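Local atomic coordinates of BILBO1_N domain-containing protein (Trypanosoma brucei equiperdum, PDB entry 7A1I), a protein that probably serves, like BILBO1, at the flagellar pocket collar of trypanosomes, the chain here being the N-terminal ubiquitin-like domain of a longer protein. Residues 23-27 against 28-32; 39-42 against 43-47; 72-76 against 77-81; 88-91 against 92-95. All coordinates share one frame; numbering follows the deposited sequence.

Contact 1: 23-27 against 28-32; sequences FLFDA and AGPSV
P30 lays its pyrrolidine ring on one face of the F25 phenyl group, the tight element of the loop that joins strand 17-25 to helix 32-50 in this ubiquitin-like (beta-grasp) domain. The evidence for a CH-pi contact is direct: P30 CB is 3.5 Å from the centroid of the F25 ring and only 12° off its normal. The proline also reaches the CD2 side of the phenyl, with P30 CG 3.6 Å from F25 CD2, while P30 CD faces F25 CB at 4.0 Å. F25 holds CG anti to its carbonyl carbon (chi1 -59°), which points the phenyl toward the returning chain, where one face meets P30, and the two side chains cross at about a right angle. P30 is buried and also packs on I8 of strand 6-14; F25 further meets Y38 of the helix.

The bend between them, D26 to A28, is the loose side, where all three residues are exposed. D26 O comes within 2.9 Å of G29 N, yet the angle is poor, and no hydrogen bond joins the two halves of the loop. G29 has a positive phi of 114°, a backbone shape suited to glycine, and this turns the chain back toward F25. S31 then takes the N-cap position of the helix, its OG weakly hydrogen-bonded to R34 N.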
loop_
_atom_site.group_PDB
_atom_site.type_symbol
_atom_site.label_atom_id
_atom_site.label_comp_id
_atom_site.label_asym_id
_atom_site.label_seq_id
_atom_site.Cartn_x
_atom_site.Cartn_y
_atom_site.Cartn_z
ATOM N N PHE A 23 6.152 -5.719 -2.762
ATOM C CA PHE A 23 6.555 -6.826 -1.906
ATOM C C PHE A 23 6.403 -8.136 -2.668
ATOM O O PHE A 23 5.401 -8.349 -3.362
ATOM C CB PHE A 23 5.714 -6.876 -0.622
ATOM C CG PHE A 23 5.916 -5.688 0.269
ATOM C CD1 PHE A 23 4.985 -4.657 0.296
ATOM C CD2 PHE A 23 7.040 -5.598 1.078
ATOM C CE1 PHE A 23 5.182 -3.548 1.112
ATOM C CE2 PHE A 23 7.251 -4.490 1.888
ATOM C CZ PHE A 23 6.327 -3.468 1.913
ATOM N N LEU A 24 7.410 -8.997 -2.553
ATOM C CA LEU A 24 7.437 -10.301 -3.208
ATOM C C LEU A 24 7.260 -11.391 -2.160
ATOM O O LEU A 24 8.011 -11.442 -1.182
ATOM C CB LEU A 24 8.752 -10.511 -3.962
ATOM C CG LEU A 24 8.915 -9.702 -5.242
ATOM C CD1 LEU A 24 10.357 -9.241 -5.387
ATOM C CD2 LEU A 24 8.484 -10.526 -6.444
ATOM N N PHE A 25 6.281 -12.265 -2.366
ATOM C CA PHE A 25 6.012 -13.365 -1.452
ATOM C C PHE A 25 6.149 -14.692 -2.183
ATOM O O PHE A 25 6.212 -14.749 -3.415
ATOM C CB PHE A 25 4.611 -13.253 -0.840
ATOM C CG PHE A 25 4.386 -11.984 -0.089
ATOM C CD1 PHE A 25 4.597 -11.927 1.282
ATOM C CD2 PHE A 25 3.982 -10.828 -0.763
ATOM C CE1 PHE A 25 4.400 -10.740 1.973
ATOM C CE2 PHE A 25 3.776 -9.642 -0.080
ATOM C CZ PHE A 25 3.985 -9.590 1.285
ATOM N N ASP A 26 6.180 -15.767 -1.394
ATOM C CA ASP A 26 6.194 -17.119 -1.941
ATOM C C ASP A 26 4.930 -17.376 -2.763
ATOM O O ASP A 26 3.941 -16.640 -2.685
ATOM C CB ASP A 26 6.302 -18.161 -0.825
ATOM C CG ASP A 26 7.460 -17.895 0.126
ATOM O OD1 ASP A 26 7.218 -17.355 1.228
ATOM O OD2 ASP A 26 8.613 -18.228 -0.223
ATOM N N ALA A 27 4.967 -18.454 -3.553
ATOM C CA ALA A 27 3.839 -18.789 -4.418
ATOM C C ALA A 27 2.523 -18.889 -3.654
ATOM O O ALA A 27 1.455 -18.714 -4.255
ATOM C CB ALA A 27 4.115 -20.099 -5.159
ATOM N N ALA A 28 2.572 -19.162 -2.346
ATOM C CA ALA A 28 1.349 -19.175 -1.550
ATOM C C ALA A 28 0.786 -17.767 -1.398
ATOM O O ALA A 28 -0.382 -17.515 -1.721
ATOM C CB ALA A 28 1.613 -19.811 -0.183
ATOM N N GLY A 29 1.599 -16.832 -0.913
ATOM C CA GLY A 29 1.183 -15.454 -0.821
ATOM C C GLY A 29 1.063 -14.952 0.601
ATOM O O GLY A 29 1.255 -15.683 1.575
ATOM N N PRO A 30 0.764 -13.670 0.744
ATOM C CA PRO A 30 0.575 -13.094 2.073
ATOM C C PRO A 30 -0.880 -13.178 2.513
ATOM O O PRO A 30 -1.802 -13.331 1.709
ATOM C CB PRO A 30 1.003 -11.632 1.884
ATOM C CG PRO A 30 0.659 -11.343 0.463
ATOM C CD PRO A 30 0.687 -12.646 -0.310
ATOM N N SER A 31 -1.061 -13.052 3.815
ATOM C CA SER A 31 -2.368 -12.805 4.392
ATOM C C SER A 31 -2.498 -11.300 4.562
ATOM O O SER A 31 -1.504 -10.559 4.560
ATOM C CB SER A 31 -2.531 -13.513 5.739
ATOM O OG SER A 31 -1.792 -12.800 6.728
ATOM N N VAL A 32 -3.740 -10.831 4.651
ATOM C CA VAL A 32 -3.929 -9.388 4.695
ATOM C C VAL A 32 -3.227 -8.796 5.908
ATOM O O VAL A 32 -2.535 -7.774 5.807
ATOM C CB VAL A 32 -5.423 -9.032 4.692
ATOM C CG1 VAL A 32 -5.559 -7.532 4.801
ATOM C CG2 VAL A 32 -6.090 -9.548 3.427
#

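Contact 2: 39-42 against 43-47; sequences STTA and FNNYF
T40 and N44, one turn apart on helix 32-50, the single long helix of the ubiquitin-like fold, point the same way side by side and share a bifurcated carbonyl. T40 O accepts the regular helical bond from N44 N at 3.0 Å and a second one from N44 ND2 at 2.9 Å. The two donors come from opposite faces of the carbonyl plane. The amide donor stands 47° above that plane, not on a lone pair, and its N-H...O angle of 147° is less straight than that of the backbone donor. N44 ND2 also touches T40 CG2: the T40 chi1 of -68° sets OG1 beside the backbone N and leaves CG2 anti to it, alongside the N44 amide. The other end of N44 is satisfied elsewhere, OD1 accepting from F56 N.

The remaining carbonyls follow the i to i+4 pattern: F43 N donates to S39 O, N45 N to T41 O and Y46 N to A42 O. The hydroxyls turn back toward the preceding turn, each bonded to a carbonyl four residues earlier: S39 OG to L35 O, T40 OG1 to L36 O and T41 OG1 to N37 O. N45 lies alongside T41 but uses ND2 on L109 O and S111 O, tying the helix to the C-terminal tail. A42 and F43 face the sheet, packing on L21. Besides the bond from F43 N, the F43 ring comes obliquely to S39 O, with F43 CD1 3.2 Å from that oxygen.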
loop_
_atom_site.group_PDB
_atom_site.type_symbol
_atom_site.label_atom_id
_atom_site.label_comp_id
_atom_site.label_asym_id
_atom_site.label_seq_id
_atom_site.Cartn_x
_atom_site.Cartn_y
_atom_site.Cartn_z
ATOM N N SER A 39 3.686 -3.461 5.532
ATOM C CA SER A 39 3.489 -2.123 5.001
ATOM C C SER A 39 3.689 -1.061 6.070
ATOM O O SER A 39 4.263 -0.002 5.803
ATOM C CB SER A 39 2.074 -2.005 4.411
ATOM O OG SER A 39 1.902 -2.875 3.308
ATOM N N THR A 40 3.184 -1.308 7.277
ATOM C CA THR A 40 3.326 -0.334 8.348
ATOM C C THR A 40 4.792 -0.154 8.731
ATOM O O THR A 40 5.271 0.984 8.883
ATOM C CB THR A 40 2.477 -0.760 9.539
ATOM O OG1 THR A 40 1.088 -0.648 9.181
ATOM C CG2 THR A 40 2.790 0.090 10.773
ATOM N N THR A 41 5.533 -1.262 8.841
ATOM C CA THR A 41 6.968 -1.160 9.120
ATOM C C THR A 41 7.689 -0.386 8.016
ATOM O O THR A 41 8.499 0.516 8.296
ATOM C CB THR A 41 7.588 -2.548 9.260
ATOM O OG1 THR A 41 6.946 -3.251 10.327
ATOM C CG2 THR A 41 9.081 -2.427 9.590
ATOM N N ALA A 42 7.399 -0.732 6.753
ATOM C CA ALA A 42 8.101 -0.149 5.614
ATOM C C ALA A 42 7.819 1.337 5.485
ATOM O O ALA A 42 8.733 2.121 5.210
ATOM C CB ALA A 42 7.718 -0.869 4.322
ATOM N N PHE A 43 6.570 1.752 5.670
ATOM C CA PHE A 43 6.260 3.163 5.506
ATOM C C PHE A 43 6.694 3.984 6.710
ATOM O O PHE A 43 7.047 5.159 6.550
ATOM C CB PHE A 43 4.770 3.368 5.238
ATOM C CG PHE A 43 4.365 3.036 3.837
ATOM C CD1 PHE A 43 3.317 2.152 3.600
ATOM C CD2 PHE A 43 5.032 3.593 2.759
ATOM C CE1 PHE A 43 2.944 1.833 2.306
ATOM C CE2 PHE A 43 4.662 3.286 1.464
ATOM C CZ PHE A 43 3.617 2.397 1.235
ATOM N N ASN A 44 6.714 3.407 7.912
ATOM C CA ASN A 44 7.325 4.146 9.007
ATOM C C ASN A 44 8.810 4.390 8.740
ATOM O O ASN A 44 9.311 5.497 8.964
ATOM C CB ASN A 44 7.113 3.411 10.322
ATOM C CG ASN A 44 5.833 3.823 11.011
ATOM O OD1 ASN A 44 5.734 4.931 11.524
ATOM N ND2 ASN A 44 4.839 2.921 11.035
ATOM N N ASN A 45 9.524 3.383 8.223
ATOM C CA ASN A 45 10.928 3.612 7.874
ATOM C C ASN A 45 11.065 4.601 6.720
ATOM O O ASN A 45 12.013 5.400 6.681
ATOM C CB ASN A 45 11.615 2.296 7.521
ATOM C CG ASN A 45 12.007 1.502 8.750
ATOM O OD1 ASN A 45 12.270 2.074 9.807
ATOM N ND2 ASN A 45 12.031 0.178 8.622
ATOM N N TYR A 46 10.143 4.556 5.760
ATOM C CA TYR A 46 10.186 5.527 4.672
ATOM C C TYR A 46 10.003 6.950 5.196
ATOM O O TYR A 46 10.832 7.830 4.926
ATOM C CB TYR A 46 9.122 5.181 3.627
ATOM C CG TYR A 46 9.160 6.095 2.420
ATOM C CD1 TYR A 46 8.274 7.169 2.305
ATOM C CD2 TYR A 46 10.080 5.894 1.405
ATOM C CE1 TYR A 46 8.326 8.026 1.198
ATOM C CE2 TYR A 46 10.128 6.740 0.297
ATOM C CZ TYR A 46 9.234 7.791 0.197
ATOM O OH TYR A 46 9.285 8.622 -0.899
ATOM N N PHE A 47 8.977 7.167 6.024
ATOM C CA PHE A 47 8.768 8.470 6.658
ATOM C C PHE A 47 10.015 8.932 7.398
ATOM O O PHE A 47 10.381 10.114 7.322
ATOM C CB PHE A 47 7.590 8.425 7.642
ATOM C CG PHE A 47 6.225 8.572 7.006
ATOM C CD1 PHE A 47 6.032 8.348 5.652
ATOM C CD2 PHE A 47 5.133 8.970 7.783
ATOM C CE1 PHE A 47 4.761 8.493 5.079
ATOM C CE2 PHE A 47 3.861 9.108 7.226
ATOM C CZ PHE A 47 3.672 8.869 5.872
#

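Contact 3: 72-76 against 77-81; sequences DRLER and TTQLL
Q79 carries CG anti to its carbonyl carbon (chi1 -69°) and then runs extended (chi2 174°), which carries its terminal amide back along the 73-76 backbone. There the amide bridges the R73 carbonyl and the N-H groups of E75 and R76. Its OE1 accepts two nearly straight bonds, from E75 N at 2.8 Å and from R76 N at 3.0 Å; R76 N lies in the plane of the Q79 side-chain carbonyl, E75 N tilted slightly from it. Its NE2 donates to R73 O at 2.8 Å, and that oxygen lies within the Q79 amide plane. Three bonds therefore fix both the position and the rotation of the group and assign oxygen and nitrogen to their places.

A water continues the chain of donors, accepting from Q79 NE2 and giving a proton to D72 OD2, whose carboxylate oxygen also receives N65 ND2. The backbone adds Q79 N to R76 O, 3.0 Å, with the donor well above the carbonyl plane. On the buried flank, L74 slides past the aliphatic part of Q79 in the opposite direction. L74 CD1 meets L80 CD2 at 3.9 Å, and both leucines also rest on V32 of the helix and V86 of strand 84-89.

After R76 the chain makes a 3-10 turn at 77-79, with L80 N bonded to T77 O. The whole is a 3-10 turn followed by an inverse gamma turn centred on L80, in the connection between strands 70-73 and 84-89 of the ubiquitin-like sheet, held by the Q79 side chain.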
loop_
_atom_site.group_PDB
_atom_site.type_symbol
_atom_site.label_atom_id
_atom_site.label_comp_id
_atom_site.label_asym_id
_atom_site.label_seq_id
_atom_site.Cartn_x
_atom_site.Cartn_y
_atom_site.Cartn_z
ATOM N N ASP A 72 -12.011 -1.860 -4.078
ATOM C CA ASP A 72 -12.807 -2.637 -3.134
ATOM C C ASP A 72 -12.193 -2.573 -1.736
ATOM O O ASP A 72 -10.977 -2.484 -1.580
ATOM C CB ASP A 72 -12.899 -4.097 -3.580
ATOM C CG ASP A 72 -13.543 -4.253 -4.955
ATOM O OD1 ASP A 72 -14.294 -3.341 -5.383
ATOM O OD2 ASP A 72 -13.318 -5.305 -5.597
ATOM N N ARG A 73 -13.039 -2.643 -0.714
ATOM C CA ARG A 73 -12.518 -2.753 0.646
ATOM C C ARG A 73 -11.681 -4.024 0.784
ATOM O O ARG A 73 -12.076 -5.093 0.309
ATOM C CB ARG A 73 -13.663 -2.767 1.660
ATOM C CG ARG A 73 -13.312 -2.036 2.943
ATOM C CD ARG A 73 -14.413 -2.135 3.979
ATOM N NE ARG A 73 -15.735 -1.809 3.446
ATOM C CZ ARG A 73 -16.267 -0.591 3.458
ATOM N NH1 ARG A 73 -15.583 0.427 3.970
ATOM N NH2 ARG A 73 -17.482 -0.393 2.959
ATOM N N LEU A 74 -10.509 -3.909 1.425
ATOM C CA LEU A 74 -9.599 -5.049 1.588
ATOM C C LEU A 74 -9.894 -5.723 2.923
ATOM O O LEU A 74 -9.558 -5.185 3.984
ATOM C CB LEU A 74 -8.135 -4.607 1.513
ATOM C CG LEU A 74 -7.120 -5.760 1.639
ATOM C CD1 LEU A 74 -7.374 -6.864 0.608
ATOM C CD2 LEU A 74 -5.681 -5.242 1.534
ATOM N N GLU A 75 -10.515 -6.905 2.867
ATOM C CA GLU A 75 -10.988 -7.605 4.057
ATOM C C GLU A 75 -10.538 -9.065 4.109
ATOM O O GLU A 75 -10.399 -9.627 5.199
ATOM C CB GLU A 75 -12.520 -7.547 4.129
ATOM C CG GLU A 75 -13.113 -6.151 4.338
ATOM C CD GLU A 75 -14.628 -6.182 4.522
ATOM O OE1 GLU A 75 -15.360 -6.131 3.508
ATOM O OE2 GLU A 75 -15.091 -6.274 5.680
ATOM N N ARG A 76 -10.355 -9.707 2.958
ATOM C CA ARG A 76 -10.057 -11.129 2.900
ATOM C C ARG A 76 -8.792 -11.387 2.093
ATOM O O ARG A 76 -8.503 -10.702 1.107
ATOM C CB ARG A 76 -11.221 -11.954 2.285
ATOM C CG ARG A 76 -12.534 -11.897 3.044
ATOM C CD ARG A 76 -12.351 -12.140 4.539
ATOM N NE ARG A 76 -11.763 -13.443 4.856
ATOM C CZ ARG A 76 -12.463 -14.550 5.092
ATOM N NH1 ARG A 76 -13.793 -14.547 5.026
ATOM N NH2 ARG A 76 -11.826 -15.679 5.378
ATOM N N THR A 77 -8.056 -12.418 2.518
ATOM C CA THR A 77 -6.804 -12.777 1.861
ATOM C C THR A 77 -7.034 -13.221 0.418
ATOM O O THR A 77 -6.151 -13.039 -0.431
ATOM C CB THR A 77 -6.095 -13.857 2.695
ATOM O OG1 THR A 77 -5.647 -13.263 3.924
ATOM C CG2 THR A 77 -4.886 -14.429 1.967
ATOM N N THR A 78 -8.214 -13.788 0.109
ATOM C CA THR A 78 -8.507 -14.174 -1.270
ATOM C C THR A 78 -8.519 -12.987 -2.223
ATOM O O THR A 78 -8.439 -13.186 -3.439
ATOM C CB THR A 78 -9.864 -14.902 -1.372
ATOM O OG1 THR A 78 -10.878 -14.127 -0.718
ATOM C CG2 THR A 78 -9.792 -16.279 -0.743
ATOM N N GLN A 79 -8.567 -11.760 -1.711
ATOM C CA GLN A 79 -8.481 -10.592 -2.576
ATOM C C GLN A 79 -7.055 -10.290 -3.024
ATOM O O GLN A 79 -6.864 -9.437 -3.903
ATOM C CB GLN A 79 -9.056 -9.368 -1.862
ATOM C CG GLN A 79 -10.558 -9.399 -1.643
ATOM C CD GLN A 79 -11.005 -8.214 -0.810
ATOM O OE1 GLN A 79 -10.925 -8.242 0.427
ATOM N NE2 GLN A 79 -11.454 -7.142 -1.484
ATOM N N LEU A 80 -6.049 -10.926 -2.426
ATOM C CA LEU A 80 -4.661 -10.595 -2.735
ATOM C C LEU A 80 -4.175 -11.532 -3.833
ATOM O O LEU A 80 -3.574 -12.579 -3.577
ATOM C CB LEU A 80 -3.798 -10.663 -1.481
ATOM C CG LEU A 80 -4.196 -9.554 -0.500
ATOM C CD1 LEU A 80 -3.332 -9.552 0.761
ATOM C CD2 LEU A 80 -4.155 -8.181 -1.186
ATOM N N LEU A 81 -4.440 -11.134 -5.078
ATOM C CA LEU A 81 -3.978 -11.839 -6.264
ATOM C C LEU A 81 -2.628 -11.281 -6.716
ATOM O O LEU A 81 -2.161 -10.245 -6.243
ATOM C CB LEU A 81 -4.997 -11.702 -7.397
ATOM C CG LEU A 81 -6.476 -11.929 -7.059
ATOM C CD1 LEU A 81 -7.358 -11.743 -8.294
ATOM C CD2 LEU A 81 -6.699 -13.286 -6.416
HETATM O O HOH W 1 -11.414 -7.226 -4.310
#

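Contact 4: 88-91 against 92-95; sequences LFQP and DTLD. With NA (sodium ion), chain E.
F89, Q90 and P91 meet D95 and T93 as the chain leaves strand 84-89 and doubles back, the two arms running 150° apart. L88 joins in through its backbone: a water lies 2.9 Å from L88 O and 2.7 Å from D95 OD2. It cannot donate to every acceptor around it, and which of them it serves is not settled. The L88 side chain instead faces the helix, on L36 and S39.

F89 next approaches D95 directly, F89 CD1 to D95 OD2 at 3.6 Å, the ring steeply inclined to the carboxylate. A second water lies at the ring edge, in plane, and accepts from Q90 N. The other carboxylate oxygen, D95 OD1, has K18 NZ as a salt-bridge partner and Y87 OH as a hydrogen-bond partner; this nearby positive charge would probably favour the ionised acid.

Q90 comes next. Its chi2 of 168° keeps the chain extended and carries the amide to strand 6-14, where NE2 donates to D13 O. Its OE1 accepts from a water 3.0 Å from T93 OG1, and Q90 CB touches T93 OG1 at 3.5 Å. Q90 O is 3.0 Å from a sodium ion that also holds a water.

P91 presents its carbonyl to the turn, P91 O lying 3.0 Å from T93 OG1, a possible bond that competes with another acceptor. This is a chain reversal after strand 84-89 of the ubiquitin-like sheet, turned at D92 in left-handed helical conformation (phi 56°), with waters linking its two arms and a sodium ion at its backbone.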
loop_
_atom_site.group_PDB
_atom_site.type_symbol
_atom_site.label_atom_id
_atom_site.label_comp_id
_atom_site.label_asym_id
_atom_site.label_seq_id
_atom_site.Cartn_x
_atom_site.Cartn_y
_atom_site.Cartn_z
ATOM N N LEU A 88 -3.457 2.269 1.099
ATOM C CA LEU A 88 -3.657 2.408 2.536
ATOM C C LEU A 88 -4.035 3.846 2.869
ATOM O O LEU A 88 -3.307 4.786 2.510
ATOM C CB LEU A 88 -2.405 1.996 3.313
ATOM C CG LEU A 88 -1.927 0.575 3.011
ATOM C CD1 LEU A 88 -0.668 0.227 3.815
ATOM C CD2 LEU A 88 -3.050 -0.448 3.265
ATOM N N PHE A 89 -5.198 4.017 3.487
ATOM C CA PHE A 89 -5.599 5.301 4.037
ATOM C C PHE A 89 -5.001 5.469 5.426
ATOM O O PHE A 89 -4.773 4.492 6.148
ATOM C CB PHE A 89 -7.124 5.415 4.090
ATOM C CG PHE A 89 -7.766 5.441 2.744
ATOM C CD1 PHE A 89 -7.642 6.566 1.928
ATOM C CD2 PHE A 89 -8.486 4.344 2.276
ATOM C CE1 PHE A 89 -8.220 6.600 0.675
ATOM C CE2 PHE A 89 -9.082 4.378 1.023
ATOM C CZ PHE A 89 -8.942 5.514 0.216
ATOM N N GLN A 90 -4.727 6.722 5.794
ATOM C CA GLN A 90 -4.175 7.043 7.101
ATOM C C GLN A 90 -5.104 7.966 7.879
ATOM O O GLN A 90 -5.884 8.718 7.290
ATOM C CB GLN A 90 -2.806 7.727 6.976
ATOM C CG GLN A 90 -1.764 6.966 6.190
ATOM C CD GLN A 90 -0.562 7.847 5.888
ATOM O OE1 GLN A 90 0.082 8.356 6.806
ATOM N NE2 GLN A 90 -0.266 8.047 4.605
ATOM N N PRO A 91 -5.021 7.961 9.205
ATOM C CA PRO A 91 -5.695 9.003 9.986
ATOM C C PRO A 91 -4.933 10.321 9.892
ATOM O O PRO A 91 -3.753 10.356 9.544
ATOM C CB PRO A 91 -5.661 8.443 11.410
ATOM C CG PRO A 91 -4.404 7.618 11.439
ATOM C CD PRO A 91 -4.298 7.002 10.068
ATOM N N ASP A 92 -5.642 11.415 10.198
ATOM C CA ASP A 92 -5.058 12.768 10.229
ATOM C C ASP A 92 -4.392 13.143 8.898
ATOM O O ASP A 92 -3.362 13.820 8.870
ATOM C CB ASP A 92 -4.050 12.900 11.382
ATOM C CG ASP A 92 -4.711 12.896 12.755
ATOM O OD1 ASP A 92 -5.579 13.765 12.992
ATOM O OD2 ASP A 92 -4.402 11.986 13.575
ATOM N N THR A 93 -5.000 12.739 7.780
ATOM C CA THR A 93 -4.364 12.876 6.476
ATOM C C THR A 93 -5.372 13.380 5.453
ATOM O O THR A 93 -6.457 12.811 5.314
ATOM C CB THR A 93 -3.760 11.523 6.027
ATOM O OG1 THR A 93 -2.651 11.184 6.866
ATOM C CG2 THR A 93 -3.275 11.578 4.581
ATOM N N LEU A 94 -5.026 14.469 4.767
ATOM C CA LEU A 94 -5.759 14.925 3.590
ATOM C C LEU A 94 -5.325 14.080 2.402
ATOM O O LEU A 94 -4.154 14.118 2.002
ATOM C CB LEU A 94 -5.513 16.406 3.320
ATOM C CG LEU A 94 -6.307 17.014 2.153
ATOM C CD1 LEU A 94 -7.820 16.953 2.363
ATOM C CD2 LEU A 94 -5.857 18.466 1.909
ATOM N N ASP A 95 -6.225 13.245 1.903
ATOM C CA ASP A 95 -5.892 12.286 0.856
ATOM C C ASP A 95 -6.564 12.737 -0.446
ATOM O O ASP A 95 -7.766 12.540 -0.647
ATOM C CB ASP A 95 -6.290 10.882 1.308
ATOM C CG ASP A 95 -5.379 9.813 0.752
ATOM O OD1 ASP A 95 -5.051 9.866 -0.450
ATOM O OD2 ASP A 95 -4.930 8.949 1.544
HETATM NA NA NA E . -8.747 8.469 6.549
HETATM O O HOH W 2 -2.758 7.610 2.376
HETATM O O HOH W 3 -5.464 8.733 3.935
HETATM O O HOH W 4 0.369 11.159 6.692
HETATM O O HOH W 5 -9.616 6.481 6.285
#

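All four contacts reach helix 32-50. Contact 1 leads into it and touches contact 2 through F23 CZ, 3.8 Å from A42 CB. Contact 4 reaches the same helix, L88 CD1 lying 3.6 Å from S39 CB and Q90 OE1 3.7 Å from F47 CZ. At the start of the helix, contacts 1 and 3 join: V32 N and T77 OG1 form a probable hydrogen bond of 3.2 Å. Contacts 1 and 4 lie on opposite sides of the chain's centre, their centres about 25 Å apart. One sodium ion sits at contact 4, while the Q79 side chain of contact 3 is about 7 Å from another sodium ion.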